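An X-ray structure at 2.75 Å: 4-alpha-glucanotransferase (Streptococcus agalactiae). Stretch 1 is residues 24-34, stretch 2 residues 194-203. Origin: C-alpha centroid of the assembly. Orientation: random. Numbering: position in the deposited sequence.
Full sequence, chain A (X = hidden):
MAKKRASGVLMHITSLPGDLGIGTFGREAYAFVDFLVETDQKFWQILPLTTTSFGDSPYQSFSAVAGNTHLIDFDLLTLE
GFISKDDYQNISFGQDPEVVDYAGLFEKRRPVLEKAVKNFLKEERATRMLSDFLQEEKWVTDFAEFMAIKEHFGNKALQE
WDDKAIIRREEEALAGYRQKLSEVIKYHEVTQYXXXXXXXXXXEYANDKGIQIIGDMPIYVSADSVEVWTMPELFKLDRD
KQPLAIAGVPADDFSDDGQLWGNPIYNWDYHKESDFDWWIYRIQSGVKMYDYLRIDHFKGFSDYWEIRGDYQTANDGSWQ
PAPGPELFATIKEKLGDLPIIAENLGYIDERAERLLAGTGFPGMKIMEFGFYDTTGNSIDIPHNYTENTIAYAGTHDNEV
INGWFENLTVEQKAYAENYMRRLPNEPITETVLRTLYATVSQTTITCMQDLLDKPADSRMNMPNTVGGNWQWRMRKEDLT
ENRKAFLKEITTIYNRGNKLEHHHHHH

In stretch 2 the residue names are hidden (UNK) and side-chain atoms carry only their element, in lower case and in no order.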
ATOM      1  N   THR A  24      -0.183   1.568 -14.537  1.00 37.18           N
ATOM      2  CA  THR A  24      -0.375   0.169 -14.877  1.00 42.23           C
ATOM      3  C   THR A  24       0.960  -0.556 -14.767  1.00 46.53           C
ATOM      4  O   THR A  24       2.026   0.058 -14.845  1.00 40.71           O
ATOM      5  CB  THR A  24      -0.883   0.012 -16.329  1.00 51.56           C
ATOM      6  OG1 THR A  24       0.237   0.068 -17.247  1.00 50.90           O
ATOM      7  CG2 THR A  24      -1.883   1.109 -16.725  1.00 51.43           C
ATOM      8  N   PHE A  25       0.909  -1.888 -14.744  1.00 44.55           N
ATOM      9  CA  PHE A  25       2.156  -2.636 -14.876  1.00 46.46           C
ATOM     10  C   PHE A  25       2.640  -2.642 -16.323  1.00 55.30           C
ATOM     11  O   PHE A  25       3.115  -3.668 -16.833  1.00 55.14           O
ATOM     12  CB  PHE A  25       1.954  -4.070 -14.388  1.00 47.64           C
ATOM     13  CG  PHE A  25       1.556  -4.192 -12.940  1.00 58.83           C
ATOM     14  CD1 PHE A  25       2.042  -3.312 -11.983  1.00 51.26           C
ATOM     15  CD2 PHE A  25       0.705  -5.212 -12.531  1.00 60.74           C
ATOM     16  CE1 PHE A  25       1.679  -3.445 -10.660  1.00 49.98           C
ATOM     17  CE2 PHE A  25       0.338  -5.347 -11.204  1.00 45.72           C
ATOM     18  CZ  PHE A  25       0.829  -4.469 -10.269  1.00 50.14           C
ATOM     19  N   GLY A  26       2.604  -1.476 -16.972  1.00 54.99           N
ATOM     20  CA  GLY A  26       2.810  -1.391 -18.399  1.00 57.20           C
ATOM     21  C   GLY A  26       4.115  -0.720 -18.736  1.00 59.07           C
ATOM     22  O   GLY A  26       5.055  -0.741 -17.941  1.00 51.43           O
ATOM     23  N   ARG A  27       4.174  -0.095 -19.910  1.00 71.10           N
ATOM     24  CA  ARG A  27       5.460   0.380 -20.397  1.00 60.89           C
ATOM     25  C   ARG A  27       6.049   1.426 -19.461  1.00 55.63           C
ATOM     26  O   ARG A  27       7.240   1.366 -19.130  1.00 56.62           O
ATOM     27  CB  ARG A  27       5.327   0.915 -21.826  1.00 59.09           C
ATOM     28  CG  ARG A  27       6.426   0.356 -22.718  1.00 74.51           C
ATOM     29  CD  ARG A  27       6.503   1.023 -24.080  1.00 81.55           C
ATOM     30  NE  ARG A  27       5.957   0.150 -25.117  1.00 91.98           N
ATOM     31  CZ  ARG A  27       5.764   0.511 -26.382  1.00 87.20           C
ATOM     32  NH1 ARG A  27       6.081   1.734 -26.782  1.00 87.66           N
ATOM     33  NH2 ARG A  27       5.257  -0.358 -27.249  1.00 83.39           N
ATOM     34  N   GLU A  28       5.230   2.366 -18.984  1.00 52.17           N
ATOM     35  CA  GLU A  28       5.782   3.437 -18.163  1.00 48.25           C
ATOM     36  C   GLU A  28       6.310   2.927 -16.827  1.00 49.98           C
ATOM     37  O   GLU A  28       7.191   3.561 -16.245  1.00 44.83           O
ATOM     38  CB  GLU A  28       4.743   4.537 -17.959  1.00 52.16           C
ATOM     39  CG  GLU A  28       4.835   5.666 -18.990  1.00 60.21           C
ATOM     40  CD  GLU A  28       3.932   5.445 -20.215  1.00 68.88           C
ATOM     41  OE1 GLU A  28       3.624   6.439 -20.924  1.00 67.51           O
ATOM     42  OE2 GLU A  28       3.532   4.283 -20.471  1.00 64.35           O
ATOM     43  N   ALA A  29       5.839   1.773 -16.351  1.00 51.92           N
ATOM     44  CA  ALA A  29       6.464   1.149 -15.187  1.00 49.70           C
ATOM     45  C   ALA A  29       7.912   0.759 -15.480  1.00 50.10           C
ATOM     46  O   ALA A  29       8.814   0.986 -14.653  1.00 50.96           O
ATOM     47  CB  ALA A  29       5.658  -0.074 -14.752  1.00 50.24           C
ATOM     48  N   TYR A  30       8.147   0.138 -16.646  1.00 49.07           N
ATOM     49  CA  TYR A  30       9.505  -0.219 -17.059  1.00 50.75           C
ATOM     50  C   TYR A  30      10.348   1.027 -17.304  1.00 51.87           C
ATOM     51  O   TYR A  30      11.552   1.033 -17.013  1.00 51.86           O
ATOM     52  CB  TYR A  30       9.469  -1.100 -18.316  1.00 55.01           C
ATOM     53  CG  TYR A  30       8.711  -2.403 -18.149  1.00 53.48           C
ATOM     54  CD1 TYR A  30       7.344  -2.470 -18.391  1.00 48.96           C
ATOM     55  CD2 TYR A  30       9.365  -3.566 -17.751  1.00 52.52           C
ATOM     56  CE1 TYR A  30       6.643  -3.656 -18.231  1.00 54.52           C
ATOM     57  CE2 TYR A  30       8.675  -4.758 -17.583  1.00 54.39           C
ATOM     58  CZ  TYR A  30       7.312  -4.800 -17.825  1.00 57.31           C
ATOM     59  OH  TYR A  30       6.620  -5.987 -17.653  1.00 63.91           O
ATOM     60  N   ALA A  31       9.726   2.104 -17.798  1.00 47.06           N
ATOM     61  CA  ALA A  31      10.441   3.372 -17.912  1.00 48.73           C
ATOM     62  C   ALA A  31      10.834   3.904 -16.535  1.00 48.87           C
ATOM     63  O   ALA A  31      11.930   4.451 -16.364  1.00 48.68           O
ATOM     64  CB  ALA A  31       9.590   4.394 -18.671  1.00 45.34           C
ATOM     65  N   PHE A  32       9.954   3.743 -15.541  1.00 51.50           N
ATOM     66  CA  PHE A  32      10.271   4.164 -14.180  1.00 44.80           C
ATOM     67  C   PHE A  32      11.432   3.367 -13.609  1.00 48.96           C
ATOM     68  O   PHE A  32      12.305   3.926 -12.931  1.00 47.74           O
ATOM     69  CB  PHE A  32       9.047   4.027 -13.284  1.00 40.89           C
ATOM     70  CG  PHE A  32       9.176   4.778 -12.008  1.00 44.88           C
ATOM     71  CD1 PHE A  32       8.970   6.143 -11.979  1.00 45.22           C
ATOM     72  CD2 PHE A  32       9.524   4.136 -10.834  1.00 42.53           C
ATOM     73  CE1 PHE A  32       9.124   6.853 -10.814  1.00 36.37           C
ATOM     74  CE2 PHE A  32       9.655   4.852  -9.665  1.00 40.68           C
ATOM     75  CZ  PHE A  32       9.440   6.208  -9.653  1.00 35.19           C
ATOM     76  N   VAL A  33      11.462   2.058 -13.860  1.00 47.14           N
ATOM     77  CA  VAL A  33      12.643   1.280 -13.473  1.00 48.61           C
ATOM     78  C   VAL A  33      13.887   1.845 -14.152  1.00 51.82           C
ATOM     79  O   VAL A  33      14.919   2.078 -13.505  1.00 46.99           O
ATOM     80  CB  VAL A  33      12.449  -0.212 -13.809  1.00 50.48           C
ATOM     81  CG1 VAL A  33      13.493  -1.068 -13.111  1.00 45.35           C
ATOM     82  CG2 VAL A  33      11.064  -0.672 -13.432  1.00 49.31           C
ATOM     83  N   ASP A  34      13.806   2.044 -15.482  1.00 55.03           N
ATOM     84  CA  ASP A  34      14.908   2.608 -16.254  1.00 46.30           C
ATOM     85  C   ASP A  34      15.409   3.898 -15.613  1.00 54.64           C
ATOM     86  O   ASP A  34      16.625   4.142 -15.526  1.00 56.91           O
ATOM     87  CB  ASP A  34      14.451   2.870 -17.698  1.00 53.48           C
ATOM     88  CG  ASP A  34      14.479   1.612 -18.594  1.00 61.89           C
ATOM     89  OD1 ASP A  34      15.331   0.721 -18.368  1.00 62.23           O
ATOM     90  OD2 ASP A  34      13.647   1.527 -19.539  1.00 54.09           O
ATOM     91  N   UNK A 194      -3.852 -12.630 -14.605  1.00 48.87           N
ATOM     92  CA  UNK A 194      -3.267 -11.516 -15.346  1.00 47.12           C
ATOM     93  C   UNK A 194      -2.414 -10.651 -14.440  1.00 47.84           C
ATOM     94  O   UNK A 194      -1.255 -10.343 -14.753  1.00 44.83           O
ATOM     95  c   UNK A 194      -6.964 -11.610 -18.438  1.00 47.37           C
ATOM     96  c   UNK A 194      -6.245 -12.441 -19.286  1.00 49.63           C
ATOM     97  c   UNK A 194      -4.366 -10.658 -15.958  1.00 43.98           C
ATOM     98  c   UNK A 194      -4.310 -12.108 -17.965  1.00 52.64           C
ATOM     99  c   UNK A 194      -6.357 -11.033 -17.369  1.00 44.17           C
ATOM    100  c   UNK A 194      -5.027 -11.280 -17.113  1.00 49.02           C
ATOM    101  c   UNK A 194      -4.914 -12.689 -19.045  1.00 53.47           C
ATOM    102  N   UNK A 195      -3.011 -10.194 -13.338  1.00 45.70           N
ATOM    103  CA  UNK A 195      -2.290  -9.419 -12.346  1.00 42.84           C
ATOM    104  C   UNK A 195      -0.943 -10.041 -12.047  1.00 45.43           C
ATOM    105  O   UNK A 195       0.095  -9.397 -12.195  1.00 43.93           O
ATOM    106  c   UNK A 195      -2.596  -8.244 -10.141  1.00 38.05           C
ATOM    107  c   UNK A 195      -1.574  -8.511  -9.235  1.00 39.25           C
ATOM    108  c   UNK A 195      -1.645  -6.225  -8.455  1.00 42.30           C
ATOM    109  c   UNK A 195      -3.097  -9.309 -11.055  1.00 37.15           C
ATOM    110  c   UNK A 195      -2.657  -5.951  -9.366  1.00 40.45           C
ATOM    111  c   UNK A 195      -1.096  -7.513  -8.397  1.00 42.24           C
ATOM    112  c   UNK A 195      -3.122  -6.956 -10.203  1.00 37.07           C
ATOM    113  N   UNK A 196      -0.952 -11.289 -11.591  1.00 46.10           N
ATOM    114  CA  UNK A 196       0.294 -11.856 -11.098  1.00 47.13           C
ATOM    115  C   UNK A 196       1.307 -12.045 -12.223  1.00 48.93           C
ATOM    116  O   UNK A 196       2.494 -11.762 -12.030  1.00 45.21           O
ATOM    117  c   UNK A 196      -1.767 -11.899  -7.250  1.00 44.84           C
ATOM    118  c   UNK A 196       0.023 -13.158 -10.352  1.00 50.07           C
ATOM    119  c   UNK A 196      -0.908 -12.313  -6.250  1.00 49.03           C
ATOM    120  c   UNK A 196      -0.300 -12.882  -8.911  1.00 49.95           C
ATOM    121  o   UNK A 196      -1.228 -12.021  -4.951  1.00 51.35           O
ATOM    122  c   UNK A 196       0.256 -13.014  -6.553  1.00 52.00           C
ATOM    123  c   UNK A 196      -1.452 -12.175  -8.572  1.00 49.11           C
ATOM    124  c   UNK A 196       0.557 -13.291  -7.886  1.00 57.31           C
ATOM    125  N   UNK A 197       0.863 -12.496 -13.407  1.00 51.84           N
ATOM    126  CA  UNK A 197       1.762 -12.625 -14.557  1.00 48.43           C
ATOM    127  C   UNK A 197       2.471 -11.297 -14.866  1.00 47.05           C
ATOM    128  O   UNK A 197       3.712 -11.230 -14.920  1.00 42.11           O
ATOM    129  c   UNK A 197       1.759 -13.626 -16.963  1.00 55.38           C
ATOM    130  c   UNK A 197       1.212 -13.011 -18.260  1.00 63.11           C
ATOM    131  n   UNK A 197       2.648 -14.586 -19.535  1.00 67.67           N
ATOM    132  c   UNK A 197       1.293 -13.976 -19.436  1.00 66.82           C
ATOM    133  c   UNK A 197       0.959 -13.130 -15.763  1.00 51.26           C
ATOM    134  N   UNK A 198       1.690 -10.216 -15.007  1.00 46.81           N
ATOM    135  CA  UNK A 198       2.255  -8.901 -15.316  1.00 49.44           C
ATOM    136  C   UNK A 198       3.122  -8.376 -14.176  1.00 52.34           C
ATOM    137  O   UNK A 198       4.240  -7.880 -14.405  1.00 51.23           O
ATOM    138  o   UNK A 198      -0.660  -6.309 -17.203  1.00 45.97           O
ATOM    139  c   UNK A 198       1.129  -7.918 -15.648  1.00 39.08           C
ATOM    140  n   UNK A 198      -0.784  -7.849 -18.829  1.00 55.37           N
ATOM    141  c   UNK A 198       0.229  -8.484 -16.734  1.00 41.20           C
ATOM    142  c   UNK A 198      -0.439  -7.446 -17.609  1.00 45.73           C
ATOM    143  N   UNK A 199       2.627  -8.485 -12.937  1.00 48.82           N
ATOM    144  CA  UNK A 199       3.368  -7.962 -11.801  1.00 47.67           C
ATOM    145  C   UNK A 199       4.712  -8.662 -11.643  1.00 44.55           C
ATOM    146  O   UNK A 199       5.722  -8.016 -11.362  1.00 46.07           O
ATOM    147  c   UNK A 199       5.044  -7.181  -7.872  1.00 43.59           C
ATOM    148  c   UNK A 199       5.625  -4.934  -7.507  1.00 40.35           C
ATOM    149  c   UNK A 199       4.142  -6.814  -8.885  1.00 41.20           C
ATOM    150  c   UNK A 199       3.540  -8.007  -9.371  1.00 44.93           C
ATOM    151  c   UNK A 199       2.575  -8.098 -10.502  1.00 51.89           C
ATOM    152  c   UNK A 199       4.103  -9.040  -8.671  1.00 42.86           C
ATOM    153  c   UNK A 199       3.997  -5.464  -9.204  1.00 44.12           C
ATOM    154  c   UNK A 199       4.733  -4.540  -8.507  1.00 44.83           C
ATOM    155  c   UNK A 199       5.797  -6.250  -7.182  1.00 41.98           C
ATOM    156  n   UNK A 199       5.005  -8.547  -7.756  1.00 48.55           N
ATOM    157  N   UNK A 200       4.747  -9.982 -11.776  1.00 42.67           N
ATOM    158  CA  UNK A 200       6.020 -10.655 -11.585  1.00 44.37           C
ATOM    159  C   UNK A 200       6.954 -10.414 -12.760  1.00 52.12           C
ATOM    160  O   UNK A 200       8.175 -10.378 -12.572  1.00 48.53           O
ATOM    161  c   UNK A 200       6.192 -12.247  -7.516  1.00 46.44           C
ATOM    162  c   UNK A 200       5.792 -12.139 -11.305  1.00 43.19           C
ATOM    163  c   UNK A 200       5.516 -12.425  -9.829  1.00 54.89           C
ATOM    164  c   UNK A 200       4.335 -13.040  -9.424  1.00 47.60           C
ATOM    165  c   UNK A 200       5.026 -12.880  -7.127  1.00 55.03           C
ATOM    166  c   UNK A 200       6.429 -12.021  -8.849  1.00 45.37           C
ATOM    167  c   UNK A 200       4.089 -13.276  -8.096  1.00 55.07           C
ATOM    168  N   UNK A 201       6.409 -10.175 -13.962  1.00 56.11           N
ATOM    169  CA  UNK A 201       7.252  -9.667 -15.042  1.00 55.19           C
ATOM    170  C   UNK A 201       7.935  -8.360 -14.641  1.00 52.19           C
ATOM    171  O   UNK A 201       9.149  -8.194 -14.824  1.00 51.05           O
ATOM    172  c   UNK A 201       6.422  -9.467 -16.306  1.00 56.01           C
ATOM    173  o   UNK A 201       4.806  -9.437 -18.501  1.00 63.94           O
ATOM    174  c   UNK A 201       5.287 -10.577 -18.261  1.00 67.56           C
ATOM    175  o   UNK A 201       4.880 -11.637 -18.801  1.00 65.33           O
ATOM    176  c   UNK A 201       6.409 -10.670 -17.240  1.00 57.97           C
ATOM    177  N   UNK A 202       7.159  -7.415 -14.105  1.00 52.91           N
ATOM    178  CA  UNK A 202       7.736  -6.139 -13.688  1.00 53.18           C
ATOM    179  C   UNK A 202       8.763  -6.322 -12.567  1.00 49.74           C
ATOM    180  O   UNK A 202       9.852  -5.730 -12.596  1.00 47.96           O
ATOM    181  c   UNK A 202       6.227  -2.885 -12.246  1.00 53.87           C
ATOM    182  c   UNK A 202       6.635  -5.175 -13.257  1.00 44.10           C
ATOM    183  c   UNK A 202       7.245  -3.829 -12.863  1.00 44.66           C
ATOM    184  c   UNK A 202       7.889  -3.197 -14.075  1.00 45.75           C
ATOM    185  N   UNK A 203       8.430  -7.127 -11.559  1.00 43.46           N
ATOM    186  CA  UNK A 203       9.378  -7.355 -10.475  1.00 49.33           C
ATOM    187  C   UNK A 203      10.654  -8.026 -10.983  1.00 50.57           C
ATOM    188  O   UNK A 203      11.741  -7.749 -10.471  1.00 45.66           O
ATOM    189  c   UNK A 203       9.126  -8.759  -6.924  1.00 45.56           C
ATOM    190  c   UNK A 203       8.722  -8.178  -9.356  1.00 45.50           C
ATOM    191  c   UNK A 203      10.133  -9.328  -5.932  1.00 43.52           C
ATOM    192  c   UNK A 203       9.690  -8.765  -8.330  1.00 40.60           C
ATOM    193  n   UNK A 203      10.138 -10.812  -5.934  1.00 49.20           N
TER

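Position 194 carries seven side-chain carbons, one followed by a six-membered ring with no heteroatom, and its side chain is out of reach of stretch 1; it is Phe 194. Position 195 repeats this pattern, but its ring swings round to meet the ring of Phe 25, so a second phenylalanine, Phe 195, stands here. The edge of Phe 25 is directed at the face of Phe 195, with ring centroids 5.0 Å apart, planes at 74° and Phe 25 CE2 3.5 Å from Phe 195 CZ.

At position 196 a carbon leads to a six-carbon ring bearing one oxygen, the mark of a tyrosine. CA-to-CB of Tyr 196 points away from stretch 1, and its hydroxyl is hydrogen-bonded elsewhere in the structure. Position 197 has four carbons in a row ending in nitrogen: Lys 197, out of reach of stretch 1.

Position 198 has three carbons, the last carrying one oxygen and one nitrogen, with its CB 4.1 Å from Phe 25 CB; the amide and the chain length make it Gln 198.

Position 199 holds one carbon and then fused five- and six-membered rings with eight carbons and one nitrogen, a system that meets the Phe 25 ring and that only tryptophan supplies. The CE3 atom of Trp 199 lies 3.4 Å from Phe 25 CE1; the planes meet obliquely at 59°, while the CA of Trp 199 sits over one face of the Phe 25 ring.

Position 200, again one carbon plus an all-carbon six-membered ring, is Phe 200 and makes no contact with stretch 1. Position 201 has three carbons, the third bearing two oxygens, with its CB 3.7 Å from Tyr 30 OH: Glu 201. Its carboxylate forms a long salt bridge within the helix, Lys 197 NZ to Glu 201 OE1 at 3.8 Å.

Four carbons forked at the second, the fork's ends reaching the face of the Tyr 30 ring and Ala 29 CB, define position 202 as Leu 202. One methyl, CD1, lies 3.9 Å from the centroid of the Tyr 30 ring, over its face in a CH-pi contact; CD2 is 3.8 Å from Ala 29 CB. Position 203, four carbons in a row ending in nitrogen, is Lys 203, with CA-to-CB pointing away.

The contact has no cross-stretch hydrogen bond and rests on apolar packing. Phe 25, one residue ahead of the N-cap Gly 26, packs among Phe 195, Gln 198, Trp 199 and Leu 202. Farther along, Leu 202 fits against Ala 29, Tyr 30 and Val 33, joining two nearly parallel helices, at 19°, with axes 10.8 Å apart at closest approach.

Stretch 2, residues 194-203: FFYKQWFELK
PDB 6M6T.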